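Local coordinates for conserved hypothetical protein (Streptococcus pneumoniae, PDB 2GK4), which is of unknown function but, as a DNA/pantothenate metabolism flavoprotein family member with a Rossmann-like domain, probably works in coenzyme A biosynthesis, at residues 13-18 with 69-74; 98-103 with 137-142; 160-165 with 188-193; 197-202 with 212-217. One frame throughout, in Å; residues are numbered along the deposited sequence.

In the fold
The four contacts fall into two pairs. Contacts 1 and 2 touch where strand 14-16 and helix 71-81 meet the two-stranded sheet of 97-104 and 133-140, and Glu15 of contact 1 reaches Thr98 of contact 2. Contacts 3 and 4 also touch and share the mixed central sheet, about 12 Å apart between centres, whereas contacts 2 and 4 lie about 35 Å apart between centres. All four are partly buried. Chemistry follows place: a carboxylate at a helix start in contact 1, antiparallel pairing with a bulge in contact 2, parallel pairing with an apolar end in contact 3, and amide and guanidinium bonds at the sheet margin in contact 4. Contacts 2 and 3 both meet the second subunit.

Contact 1. Residues 13-18 with 69-74; sequences TSEAID and TNTKDL
Glu15 reaches across to the first turn of helix 71-81, its carboxylate bound to the backbone N of Thr71. Its CB packs on Pro99 CD; from there CG stands anti to the carbonyl carbon (chi1 -55°), and the chain bends at chi2 (-66°). CD lies 3.7 Å from Asn70 CB. At the tip, OE2 accepts from Thr71 N at 2.8 Å through its syn lone pair, and the same oxygen lies 3.3 Å from Thr71 CG2. OE1 takes a bond from a water that in turn accepts from Lys72 N, and is also hydrogen-bonded to Thr98 OG1. The carboxylate thus engages two successive N-H groups at the helix start, one directly and one through water, a placement that would probably favour its negative charge. Beside it, Ser14 N donates to Thr69 O at 2.9 Å in a nearly straight bond (171°). Thr13 lays CG2 3.8 Å from Asn70 C and OG1 3.7 Å from Thr71 CG2; Thr13 OG1 is bonded to Ser95 OG. A second water joins Ala16 N to Asn70 ND2. Within 69-74, Asn70 OD1 accepts from Asp73 N at 2.9 Å, while Asp73 OD2 takes both Thr69 N and Asn70 N, the latter from above the carboxylate plane. Glu15 also packs on Ile23 of strand 21-25. The reciprocal bonds of Asn70 and Asp73 are a capping box, here closing the N-terminus of the helix that follows strand 63-67 in a Rossmann-like domain.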
loop_
_atom_site.group_PDB
_atom_site.type_symbol
_atom_site.label_atom_id
_atom_site.label_comp_id
_atom_site.label_asym_id
_atom_site.label_seq_id
_atom_site.Cartn_x
_atom_site.Cartn_y
_atom_site.Cartn_z
ATOM N N THR A 13 6.384 -0.781 -6.793
ATOM C CA THR A 13 6.951 -1.562 -5.699
ATOM C C THR A 13 6.432 -1.066 -4.344
ATOM O O THR A 13 6.036 0.105 -4.193
ATOM C CB THR A 13 8.504 -1.488 -5.678
ATOM O OG1 THR A 13 8.953 -0.114 -5.688
ATOM C CG2 THR A 13 9.111 -2.263 -6.876
ATOM N N SER A 14 6.377 -1.985 -3.376
ATOM C CA SER A 14 5.941 -1.697 -2.014
ATOM C C SER A 14 7.074 -2.118 -1.088
ATOM O O SER A 14 7.558 -3.246 -1.178
ATOM C CB SER A 14 4.694 -2.511 -1.645
ATOM O OG SER A 14 3.502 -1.941 -2.174
ATOM N N GLU A 15 7.489 -1.221 -0.206
ATOM C CA GLU A 15 8.595 -1.515 0.708
ATOM C C GLU A 15 8.036 -1.610 2.143
ATOM O O GLU A 15 7.518 -0.630 2.662
ATOM C CB GLU A 15 9.646 -0.403 0.598
ATOM C CG GLU A 15 10.170 -0.151 -0.825
ATOM C CD GLU A 15 10.970 -1.310 -1.389
ATOM O OE1 GLU A 15 11.837 -1.871 -0.652
ATOM O OE2 GLU A 15 10.743 -1.639 -2.580
ATOM N N ALA A 16 8.138 -2.785 2.772
ATOM C CA ALA A 16 7.531 -2.991 4.103
ATOM C C ALA A 16 8.166 -2.122 5.183
ATOM O O ALA A 16 9.401 -1.980 5.257
ATOM C CB ALA A 16 7.570 -4.465 4.504
ATOM N N ILE A 17 7.315 -1.505 5.987
ATOM C CA ILE A 17 7.757 -0.762 7.165
ATOM C C ILE A 17 7.689 -1.690 8.374
ATOM O O ILE A 17 8.630 -1.785 9.180
ATOM C CB ILE A 17 6.879 0.485 7.407
ATOM C CG1 ILE A 17 7.163 1.536 6.328
ATOM C CG2 ILE A 17 7.168 1.092 8.779
ATOM C CD1 ILE A 17 6.107 2.650 6.253
ATOM N N ASP A 18 6.570 -2.367 8.500
ATOM C CA ASP A 18 6.382 -3.286 9.597
ATOM C C ASP A 18 5.470 -4.357 9.070
ATOM O O ASP A 18 5.373 -4.550 7.848
ATOM C CB ASP A 18 5.804 -2.561 10.825
ATOM C CG ASP A 18 4.466 -1.868 10.536
ATOM O OD1 ASP A 18 3.545 -2.478 9.917
ATOM O OD2 ASP A 18 4.326 -0.720 10.983
ATOM N N THR A 69 6.916 -7.932 -5.009
ATOM C CA THR A 69 6.493 -7.034 -3.939
ATOM C C THR A 69 7.379 -5.794 -3.913
ATOM O O THR A 69 6.889 -4.683 -4.146
ATOM C CB THR A 69 6.472 -7.740 -2.570
ATOM O OG1 THR A 69 5.530 -8.823 -2.627
ATOM C CG2 THR A 69 6.011 -6.758 -1.469
ATOM N N ASN A 70 8.680 -5.976 -3.689
ATOM C CA ASN A 70 9.593 -4.833 -3.413
ATOM C C ASN A 70 10.731 -4.719 -4.416
ATOM O O ASN A 70 10.815 -5.517 -5.377
ATOM C CB ASN A 70 10.120 -4.872 -1.966
ATOM C CG ASN A 70 10.978 -6.101 -1.669
ATOM O OD1 ASN A 70 11.434 -6.805 -2.569
ATOM N ND2 ASN A 70 11.213 -6.343 -0.391
ATOM N N THR A 71 11.614 -3.738 -4.223
ATOM C CA THR A 71 12.695 -3.526 -5.206
ATOM C C THR A 71 13.674 -4.683 -5.227
ATOM O O THR A 71 14.146 -5.082 -6.304
ATOM C CB THR A 71 13.450 -2.202 -5.016
ATOM O OG1 THR A 71 14.015 -2.142 -3.700
ATOM C CG2 THR A 71 12.532 -1.017 -5.282
ATOM N N LYS A 72 13.958 -5.260 -4.052
ATOM C CA LYS A 72 14.815 -6.457 -4.022
ATOM C C LYS A 72 14.258 -7.549 -4.960
ATOM O O LYS A 72 15.022 -8.148 -5.709
ATOM C CB LYS A 72 14.967 -7.014 -2.594
ATOM C CG LYS A 72 15.924 -8.209 -2.463
ATOM C CD LYS A 72 16.119 -8.610 -0.981
ATOM C CE LYS A 72 17.370 -7.951 -0.333
ATOM N NZ LYS A 72 17.354 -6.453 -0.280
ATOM N N ASP A 73 12.947 -7.804 -4.874
ATOM C CA ASP A 73 12.261 -8.778 -5.756
ATOM C C ASP A 73 12.478 -8.399 -7.219
ATOM O O ASP A 73 12.738 -9.281 -8.062
ATOM C CB ASP A 73 10.739 -8.851 -5.492
ATOM C CG ASP A 73 10.364 -9.357 -4.108
ATOM O OD1 ASP A 73 11.202 -9.959 -3.393
ATOM O OD2 ASP A 73 9.175 -9.122 -3.725
ATOM N N LEU A 74 12.367 -7.100 -7.529
ATOM C CA LEU A 74 12.518 -6.657 -8.925
ATOM C C LEU A 74 13.945 -6.905 -9.422
ATOM O O LEU A 74 14.168 -7.402 -10.532
ATOM C CB LEU A 74 12.141 -5.177 -9.092
ATOM C CG LEU A 74 12.390 -4.666 -10.529
ATOM C CD1 LEU A 74 11.472 -5.392 -11.531
ATOM C CD2 LEU A 74 12.162 -3.210 -10.574
HETATM O O HOH W 1 13.536 -3.856 -1.406
HETATM O O HOH W 2 10.066 -4.725 1.768
#

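Contact 2. Residues 98-103 with 137-142; sequences TPVYMT and FLKKTP
Phe137 and Tyr101 form a hydrogen-bonded pair on one face of a two-stranded antiparallel sheet, next to a classic beta bulge in which Val100 and Tyr101 both oppose Phe137. Phe137 O accepts from Val100 N at 2.8 Å and more weakly from Tyr101 N at 3.4 Å; Phe137 N returns a nearly straight bond (177°) to Tyr101 O. The two rings meet at their CD1 atoms, 4.3 Å apart, with Phe137 CD1 at the edge of the tyrosine ring and near its plane. Tyr101 O sits at the phenylalanine edge. Both rings also meet Phe117, which stacks on Phe137, and Tyr101 OH is bonded to Glu107.

Beyond the bulge, Thr98 and Lys139 pair through two backbone bonds, and Lys139 runs alongside Thr98, its CG 3.9 Å from Thr98 CG2. With chi1 at 71°, Lys139 CG lies between its backbone N and carbonyl carbon; the chain crosses Val100 at about a right angle, CG 3.7 Å from Val100 CG2. The CB bonds of Pro99 and Leu138 diverge, yet Leu138 CD2 still comes 4.3 Å from Pro99 CD. Phe137 and Leu138 also pair antiparallel with a strand of the second subunit, continuing the sheet across the dimer interface. Near the start of strand 97-104, Thr141 CG2 rests 3.9 Å from Thr98 CB, while Thr141 OG1 is bonded to Ser95 O.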
loop_
_atom_site.group_PDB
_atom_site.type_symbol
_atom_site.label_atom_id
_atom_site.label_comp_id
_atom_site.label_asym_id
_atom_site.label_seq_id
_atom_site.Cartn_x
_atom_site.Cartn_y
_atom_site.Cartn_z
ATOM N N THR A 98 14.019 2.803 0.502
ATOM C CA THR A 98 13.481 1.722 1.293
ATOM C C THR A 98 13.721 1.948 2.799
ATOM O O THR A 98 14.778 2.458 3.192
ATOM C CB THR A 98 14.068 0.386 0.791
ATOM O OG1 THR A 98 13.329 -0.698 1.357
ATOM C CG2 THR A 98 15.601 0.276 1.064
ATOM N N PRO A 99 12.731 1.590 3.645
ATOM C CA PRO A 99 12.820 1.792 5.083
ATOM C C PRO A 99 14.057 1.155 5.703
ATOM O O PRO A 99 14.454 0.041 5.317
ATOM C CB PRO A 99 11.566 1.074 5.609
ATOM C CG PRO A 99 10.585 1.229 4.517
ATOM C CD PRO A 99 11.418 1.006 3.268
ATOM N N VAL A 100 14.671 1.866 6.657
ATOM C CA VAL A 100 15.769 1.306 7.420
ATOM C C VAL A 100 15.401 1.234 8.907
ATOM O O VAL A 100 15.506 0.171 9.543
ATOM C CB VAL A 100 17.080 2.120 7.225
ATOM C CG1 VAL A 100 18.191 1.609 8.175
ATOM C CG2 VAL A 100 17.544 2.031 5.778
ATOM N N TYR A 101 14.913 2.346 9.442
ATOM C CA TYR A 101 14.716 2.470 10.881
ATOM C C TYR A 101 13.573 3.415 11.174
ATOM O O TYR A 101 13.510 4.510 10.621
ATOM C CB TYR A 101 15.997 2.996 11.517
ATOM C CG TYR A 101 16.000 3.035 13.026
ATOM C CD1 TYR A 101 16.019 4.248 13.700
ATOM C CD2 TYR A 101 16.026 1.859 13.779
ATOM C CE1 TYR A 101 16.055 4.296 15.109
ATOM C CE2 TYR A 101 16.071 1.900 15.187
ATOM C CZ TYR A 101 16.074 3.126 15.838
ATOM O OH TYR A 101 16.130 3.197 17.230
HETATM N N MSE A 102 12.673 2.979 12.048
HETATM C CA MSE A 102 11.482 3.738 12.401
HETATM C C MSE A 102 11.504 3.970 13.904
HETATM O O MSE A 102 11.663 3.026 14.677
HETATM C CB MSE A 102 10.238 2.925 12.025
HETATM C CG MSE A 102 8.928 3.374 12.660
HETATM SE SE MSE A 102 7.962 4.553 11.495
HETATM C CE MSE A 102 8.623 5.984 11.943
ATOM N N THR A 103 11.363 5.217 14.326
ATOM C CA THR A 103 11.462 5.531 15.757
ATOM C C THR A 103 10.589 6.735 16.146
ATOM O O THR A 103 9.929 7.320 15.301
ATOM C CB THR A 103 12.947 5.740 16.187
ATOM O OG1 THR A 103 13.069 5.656 17.611
ATOM C CG2 THR A 103 13.483 7.087 15.711
ATOM N N PHE A 137 13.525 6.632 8.709
ATOM C CA PHE A 137 14.726 6.865 7.900
ATOM C C PHE A 137 14.726 5.848 6.778
ATOM O O PHE A 137 14.497 4.660 7.024
ATOM C CB PHE A 137 15.990 6.718 8.761
ATOM C CG PHE A 137 16.084 7.763 9.858
ATOM C CD1 PHE A 137 15.448 7.557 11.087
ATOM C CD2 PHE A 137 16.741 8.977 9.625
ATOM C CE1 PHE A 137 15.489 8.535 12.102
ATOM C CE2 PHE A 137 16.801 9.975 10.631
ATOM C CZ PHE A 137 16.172 9.755 11.861
ATOM N N LEU A 138 15.007 6.315 5.564
ATOM C CA LEU A 138 15.008 5.445 4.389
ATOM C C LEU A 138 16.314 5.649 3.650
ATOM O O LEU A 138 16.832 6.790 3.601
ATOM C CB LEU A 138 13.842 5.779 3.469
ATOM C CG LEU A 138 12.419 5.727 4.047
ATOM C CD1 LEU A 138 12.013 7.084 4.634
ATOM C CD2 LEU A 138 11.464 5.288 2.957
ATOM N N LYS A 139 16.856 4.567 3.096
ATOM C CA LYS A 139 18.076 4.683 2.237
ATOM C C LYS A 139 17.728 4.447 0.756
ATOM O O LYS A 139 16.683 3.877 0.453
ATOM C CB LYS A 139 19.120 3.658 2.674
ATOM C CG LYS A 139 18.766 2.202 2.330
ATOM C CD LYS A 139 19.815 1.195 2.831
ATOM C CE LYS A 139 19.574 -0.180 2.232
ATOM N NZ LYS A 139 20.557 -1.179 2.837
ATOM N N LYS A 140 18.615 4.856 -0.158
ATOM C CA LYS A 140 18.440 4.506 -1.563
ATOM C C LYS A 140 18.315 3.010 -1.835
ATOM O O LYS A 140 19.038 2.159 -1.247
ATOM C CB LYS A 140 19.572 5.073 -2.412
ATOM C CG LYS A 140 19.437 6.543 -2.696
ATOM C CD LYS A 140 20.430 6.965 -3.777
ATOM C CE LYS A 140 20.538 8.481 -3.844
ATOM N NZ LYS A 140 21.814 8.928 -4.480
ATOM N N THR A 141 17.410 2.683 -2.756
ATOM C CA THR A 141 17.300 1.313 -3.253
ATOM C C THR A 141 18.452 1.042 -4.229
ATOM O O THR A 141 19.078 1.998 -4.721
ATOM C CB THR A 141 15.972 1.132 -3.995
ATOM O OG1 THR A 141 15.785 2.258 -4.852
ATOM C CG2 THR A 141 14.824 1.048 -2.977
ATOM N N PRO A 142 18.722 -0.245 -4.524
ATOM C CA PRO A 142 19.809 -0.615 -5.472
ATOM C C PRO A 142 19.519 -0.148 -6.883
ATOM O O PRO A 142 18.340 -0.106 -7.305
ATOM C CB PRO A 142 19.769 -2.142 -5.491
ATOM C CG PRO A 142 18.332 -2.512 -5.029
ATOM C CD PRO A 142 18.037 -1.440 -3.990
#

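Contact 3. Residues 160-165 with 188-193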
loop_
_atom_site.group_PDB
_atom_site.type_symbol
_atom_site.label_atom_id
_atom_site.label_comp_id
_atom_site.label_asym_id
_atom_site.label_seq_id
_atom_site.Cartn_x
_atom_site.Cartn_y
_atom_site.Cartn_z
ATOM N N PHE A 160 10.667 4.599 -19.130
ATOM C CA PHE A 160 9.728 5.711 -18.986
ATOM C C PHE A 160 10.306 6.738 -18.045
ATOM O O PHE A 160 11.171 6.432 -17.223
ATOM C CB PHE A 160 8.388 5.198 -18.414
ATOM C CG PHE A 160 7.555 4.471 -19.412
ATOM C CD1 PHE A 160 7.832 3.154 -19.745
ATOM C CD2 PHE A 160 6.490 5.115 -20.043
ATOM C CE1 PHE A 160 7.065 2.484 -20.714
ATOM C CE2 PHE A 160 5.706 4.446 -20.978
ATOM C CZ PHE A 160 6.016 3.130 -21.324
ATOM N N LYS A 161 9.854 7.978 -18.176
ATOM C CA LYS A 161 10.227 9.014 -17.258
ATOM C C LYS A 161 9.007 9.871 -17.022
ATOM O O LYS A 161 8.416 10.381 -17.973
ATOM C CB LYS A 161 11.366 9.851 -17.846
ATOM C CG LYS A 161 11.796 11.035 -16.993
ATOM C CD LYS A 161 12.397 10.569 -15.669
ATOM C CE LYS A 161 13.709 9.849 -15.887
ATOM N NZ LYS A 161 14.199 9.284 -14.593
ATOM N N LEU A 162 8.633 10.024 -15.762
ATOM C CA LEU A 162 7.397 10.729 -15.405
ATOM C C LEU A 162 7.764 11.876 -14.473
ATOM O O LEU A 162 8.274 11.657 -13.351
ATOM C CB LEU A 162 6.396 9.764 -14.726
ATOM C CG LEU A 162 5.104 10.347 -14.149
ATOM C CD1 LEU A 162 4.222 10.879 -15.286
ATOM C CD2 LEU A 162 4.340 9.317 -13.298
ATOM N N LEU A 163 7.521 13.094 -14.941
ATOM C CA LEU A 163 7.759 14.281 -14.132
ATOM C C LEU A 163 6.429 14.966 -13.879
ATOM O O LEU A 163 5.404 14.526 -14.391
ATOM C CB LEU A 163 8.728 15.224 -14.833
ATOM C CG LEU A 163 10.095 14.615 -15.164
ATOM C CD1 LEU A 163 10.925 15.679 -15.861
ATOM C CD2 LEU A 163 10.842 14.087 -13.930
ATOM N N VAL A 164 6.454 16.054 -13.120
ATOM C CA VAL A 164 5.215 16.749 -12.755
ATOM C C VAL A 164 5.376 18.260 -12.989
ATOM O O VAL A 164 6.224 18.899 -12.361
ATOM C CB VAL A 164 4.813 16.480 -11.272
ATOM C CG1 VAL A 164 3.403 17.029 -11.027
ATOM C CG2 VAL A 164 4.829 14.960 -10.932
ATOM N N ASP A 165 4.576 18.797 -13.908
ATOM C CA ASP A 165 4.459 20.234 -14.192
ATOM C C ASP A 165 5.772 20.834 -14.695
ATOM O O ASP A 165 6.333 21.740 -14.076
ATOM C CB ASP A 165 3.930 21.016 -12.976
ATOM C CG ASP A 165 3.149 22.271 -13.376
ATOM O OD1 ASP A 165 3.065 22.581 -14.586
ATOM O OD2 ASP A 165 2.614 22.945 -12.470
ATOM N N ILE A 188 10.227 6.877 -22.910
ATOM C CA ILE A 188 8.919 7.484 -23.113
ATOM C C ILE A 188 8.667 8.434 -21.936
ATOM O O ILE A 188 8.438 8.002 -20.780
ATOM C CB ILE A 188 7.842 6.413 -23.288
ATOM C CG1 ILE A 188 8.164 5.548 -24.527
ATOM C CG2 ILE A 188 6.415 7.032 -23.381
ATOM C CD1 ILE A 188 7.321 4.321 -24.644
ATOM N N ALA A 189 8.762 9.722 -22.225
ATOM C CA ALA A 189 8.682 10.750 -21.192
ATOM C C ALA A 189 7.262 11.322 -21.140
ATOM O O ALA A 189 6.618 11.473 -22.172
ATOM C CB ALA A 189 9.697 11.860 -21.459
ATOM N N ASN A 190 6.783 11.602 -19.942
ATOM C CA ASN A 190 5.447 12.159 -19.779
ATOM C C ASN A 190 5.326 12.991 -18.518
ATOM O O ASN A 190 6.140 12.852 -17.596
ATOM C CB ASN A 190 4.369 11.075 -19.907
ATOM C CG ASN A 190 4.483 9.926 -18.854
ATOM O OD1 ASN A 190 3.461 9.347 -18.502
ATOM N ND2 ASN A 190 5.684 9.563 -18.423
ATOM N N ASP A 191 4.313 13.858 -18.508
ATOM C CA ASP A 191 4.091 14.828 -17.447
ATOM C C ASP A 191 2.750 14.424 -16.847
ATOM O O ASP A 191 1.747 14.228 -17.555
ATOM C CB ASP A 191 4.036 16.245 -18.053
ATOM C CG ASP A 191 3.927 17.351 -17.015
ATOM O OD1 ASP A 191 3.339 17.136 -15.917
ATOM O OD2 ASP A 191 4.413 18.469 -17.327
ATOM N N LEU A 192 2.759 14.231 -15.530
ATOM C CA LEU A 192 1.570 13.855 -14.804
ATOM C C LEU A 192 0.382 14.777 -15.114
ATOM O O LEU A 192 -0.775 14.329 -15.132
ATOM C CB LEU A 192 1.843 13.889 -13.298
ATOM C CG LEU A 192 0.709 13.313 -12.427
ATOM C CD1 LEU A 192 0.505 11.816 -12.695
ATOM C CD2 LEU A 192 1.088 13.546 -10.979
ATOM N N THR A 193 0.676 16.048 -15.351
ATOM C CA THR A 193 -0.372 17.056 -15.525
ATOM C C THR A 193 -0.953 17.007 -16.937
ATOM O O THR A 193 -1.910 17.709 -17.231
ATOM C CB THR A 193 0.136 18.502 -15.226
ATOM O OG1 THR A 193 1.041 18.917 -16.257
ATOM C CG2 THR A 193 0.822 18.587 -13.869
#
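Phe160 stands beside Ile188 on the same face of the sheet, with Ile188 CB over one face of the ring, 4.1 Å from its centroid, in a CH-pi contact. Ile188 CG2 closes on Phe160 CE2 at 3.6 Å, and Ile188 CD1 reaches CZ. Further along, Leu162 CD1 sits 3.6 Å from Asn190 OD1, and Val164 CG2 flanks Leu192 CB. The strands run parallel in matched register, Phe160 with Ile188 through Leu163 with Asp191. Lys161 O accepts twice from Asn190: from its N and, from above the carbonyl plane, from ND2. A chi1 of 60° sets Asn190 CG between backbone N and carbonyl carbon, and ND2 then lies 2.9 Å from Lys161 O; OD1 is hydrogen-bonded to a glycerol, probably from the crystallisation liquor. At the polar edge, Asp191 OD1 accepts from Asp165 N and Thr193 N, each at 2.9 Å and from opposite faces of its plane; the second bond makes an Asx turn. Asp191 OD2 accepts from Val166 N. The pair closes a beta-alpha-beta unit whose helix 168-182 packs on Lys161, Leu163 and Ala189, while helix 30-41 covers Phe160 on the opposite face and strand 202-205 continues the sheet beside 186-191, touching Ile188.

Contact 4. Residues 197-202 with 212-217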
loop_
_atom_site.group_PDB
_atom_site.type_symbol
_atom_site.label_atom_id
_atom_site.label_comp_id
_atom_site.label_asym_id
_atom_site.label_seq_id
_atom_site.Cartn_x
_atom_site.Cartn_y
_atom_site.Cartn_z
ATOM N N ALA A 197 -8.532 11.334 -18.506
ATOM C CA ALA A 197 -9.316 10.137 -18.775
ATOM C C ALA A 197 -9.238 9.722 -20.244
ATOM O O ALA A 197 -9.344 8.537 -20.544
ATOM C CB ALA A 197 -10.789 10.313 -18.334
ATOM N N ASP A 198 -9.058 10.683 -21.149
ATOM C CA ASP A 198 -9.059 10.386 -22.590
ATOM C C ASP A 198 -7.854 10.969 -23.343
ATOM O O ASP A 198 -7.874 11.080 -24.574
ATOM C CB ASP A 198 -10.360 10.879 -23.230
ATOM C CG ASP A 198 -10.472 12.387 -23.236
ATOM O OD1 ASP A 198 -9.779 13.047 -22.439
ATOM O OD2 ASP A 198 -11.260 12.919 -24.041
ATOM N N GLN A 199 -6.829 11.379 -22.605
ATOM C CA GLN A 199 -5.563 11.789 -23.227
ATOM C C GLN A 199 -4.384 11.333 -22.383
ATOM O O GLN A 199 -4.503 11.151 -21.164
ATOM C CB GLN A 199 -5.486 13.313 -23.402
ATOM C CG GLN A 199 -6.538 13.945 -24.292
ATOM C CD GLN A 199 -6.124 14.023 -25.741
ATOM O OE1 GLN A 199 -5.491 15.002 -26.166
ATOM N NE2 GLN A 199 -6.474 12.997 -26.518
ATOM N N HIS A 200 -3.228 11.183 -23.028
ATOM C CA HIS A 200 -2.021 10.860 -22.299
ATOM C C HIS A 200 -0.902 11.325 -23.209
ATOM O O HIS A 200 -0.445 10.572 -24.054
ATOM C CB HIS A 200 -1.908 9.336 -22.085
ATOM C CG HIS A 200 -0.865 8.937 -21.083
ATOM N ND1 HIS A 200 0.417 9.449 -21.074
ATOM C CD2 HIS A 200 -0.924 8.063 -20.054
ATOM C CE1 HIS A 200 1.099 8.915 -20.075
ATOM N NE2 HIS A 200 0.306 8.076 -19.437
ATOM N N ARG A 201 -0.518 12.580 -23.074
ATOM C CA ARG A 201 0.578 13.126 -23.910
ATOM C C ARG A 201 1.871 12.433 -23.514
ATOM O O ARG A 201 2.184 12.337 -22.324
ATOM C CB ARG A 201 0.709 14.637 -23.640
ATOM C CG ARG A 201 1.913 15.313 -24.273
ATOM C CD ARG A 201 1.556 15.785 -25.649
ATOM N NE ARG A 201 2.638 16.599 -26.193
ATOM C CZ ARG A 201 2.748 16.897 -27.485
ATOM N NH1 ARG A 201 1.835 16.436 -28.336
ATOM N NH2 ARG A 201 3.796 17.617 -27.917
ATOM N N ALA A 202 2.651 11.999 -24.502
ATOM C CA ALA A 202 3.970 11.424 -24.253
ATOM C C ALA A 202 4.920 11.713 -25.394
ATOM O O ALA A 202 4.505 11.951 -26.542
ATOM C CB ALA A 202 3.876 9.904 -24.028
ATOM N N THR A 212 5.971 12.317 -30.826
ATOM C CA THR A 212 4.956 12.577 -29.803
ATOM C C THR A 212 3.679 11.842 -30.080
ATOM O O THR A 212 3.343 11.566 -31.236
ATOM C CB THR A 212 4.628 14.079 -29.654
ATOM O OG1 THR A 212 4.126 14.574 -30.911
ATOM C CG2 THR A 212 5.875 14.877 -29.301
ATOM N N VAL A 213 2.957 11.532 -29.006
ATOM C CA VAL A 213 1.666 10.869 -29.096
ATOM C C VAL A 213 0.691 11.479 -28.074
ATOM O O VAL A 213 1.099 12.153 -27.127
ATOM C CB VAL A 213 1.756 9.322 -28.863
ATOM C CG1 VAL A 213 2.507 8.620 -29.999
ATOM C CG2 VAL A 213 2.370 9.033 -27.498
ATOM N N GLN A 214 -0.596 11.208 -28.260
ATOM C CA GLN A 214 -1.630 11.900 -27.513
ATOM C C GLN A 214 -2.451 11.066 -26.553
ATOM O O GLN A 214 -3.152 11.639 -25.706
ATOM C CB GLN A 214 -2.595 12.589 -28.488
ATOM C CG GLN A 214 -2.059 13.859 -29.017
ATOM C CD GLN A 214 -1.698 14.833 -27.909
ATOM O OE1 GLN A 214 -0.599 15.355 -27.896
ATOM N NE2 GLN A 214 -2.608 15.040 -26.948
ATOM N N THR A 215 -2.415 9.742 -26.739
ATOM C CA THR A 215 -3.226 8.795 -25.955
ATOM C C THR A 215 -2.445 7.542 -25.607
ATOM O O THR A 215 -1.419 7.213 -26.234
ATOM C CB THR A 215 -4.536 8.343 -26.698
ATOM O OG1 THR A 215 -4.195 7.576 -27.866
ATOM C CG2 THR A 215 -5.377 9.531 -27.122
ATOM N N LYS A 216 -2.949 6.822 -24.607
ATOM C CA LYS A 216 -2.394 5.545 -24.204
ATOM C C LYS A 216 -2.408 4.558 -25.341
ATOM O O LYS A 216 -1.467 3.811 -25.512
ATOM C CB LYS A 216 -3.206 4.963 -23.032
ATOM C CG LYS A 216 -2.882 5.627 -21.691
ATOM C CD LYS A 216 -3.799 5.106 -20.534
ATOM C CE LYS A 216 -3.280 5.584 -19.183
ATOM N NZ LYS A 216 -3.262 7.110 -19.095
ATOM N N GLU A 217 -3.491 4.550 -26.113
ATOM C CA GLU A 217 -3.590 3.639 -27.251
ATOM C C GLU A 217 -2.498 3.976 -28.271
ATOM O O GLU A 217 -1.851 3.074 -28.816
ATOM C CB GLU A 217 -4.991 3.709 -27.870
ATOM C CG GLU A 217 -6.107 3.187 -26.934
ATOM C CD GLU A 217 -6.405 4.099 -25.724
ATOM O OE1 GLU A 217 -6.301 5.349 -25.825
ATOM O OE2 GLU A 217 -6.765 3.548 -24.662
HETATM O O HOH W 3 -5.284 8.316 -20.564
#
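Ala202 and Val213 form an antiparallel hydrogen-bonded pair, Val213 N to Ala202 O at 2.9 Å, and His200 N also donates to Gln214 O in a nearly straight bond (175°). The amide of Gln214 bridges two side chains of the loop 197-202, the chain bending at chi2 (-57°) to bring CD toward Arg201. Gln214 OE1 accepts from Arg201 NH1 at 2.7 Å, nearly along the C=O axis and close to the guanidinium plane. Its NE2 donates to Gln199 OE1 at 3.0 Å, from above that amide's plane. These two bonds fix which way round the amide lies. Thr212 CB rests over one guanidinium face, 3.6 Å above the plane and toward the rim, and Arg201 NE makes a salt bridge to Glu168. Gln199 turns NE2 back to Asp198 O at 3.1 Å. The buried His200 ring meets the Lys216 chain at CD2, 3.5 Å from Lys216 CG, and also touches Asn190 and Ile219. Ala202 CB packs 3.9 Å from Val213 CG2. The contact sits at the margin of the central sheet: Ala202 leans on Ile188 of strand 186-191, Val213 on helix 216-228, capped by Thr215 OG1 on Glu218 N, and Lys216 packs against helix 30-41.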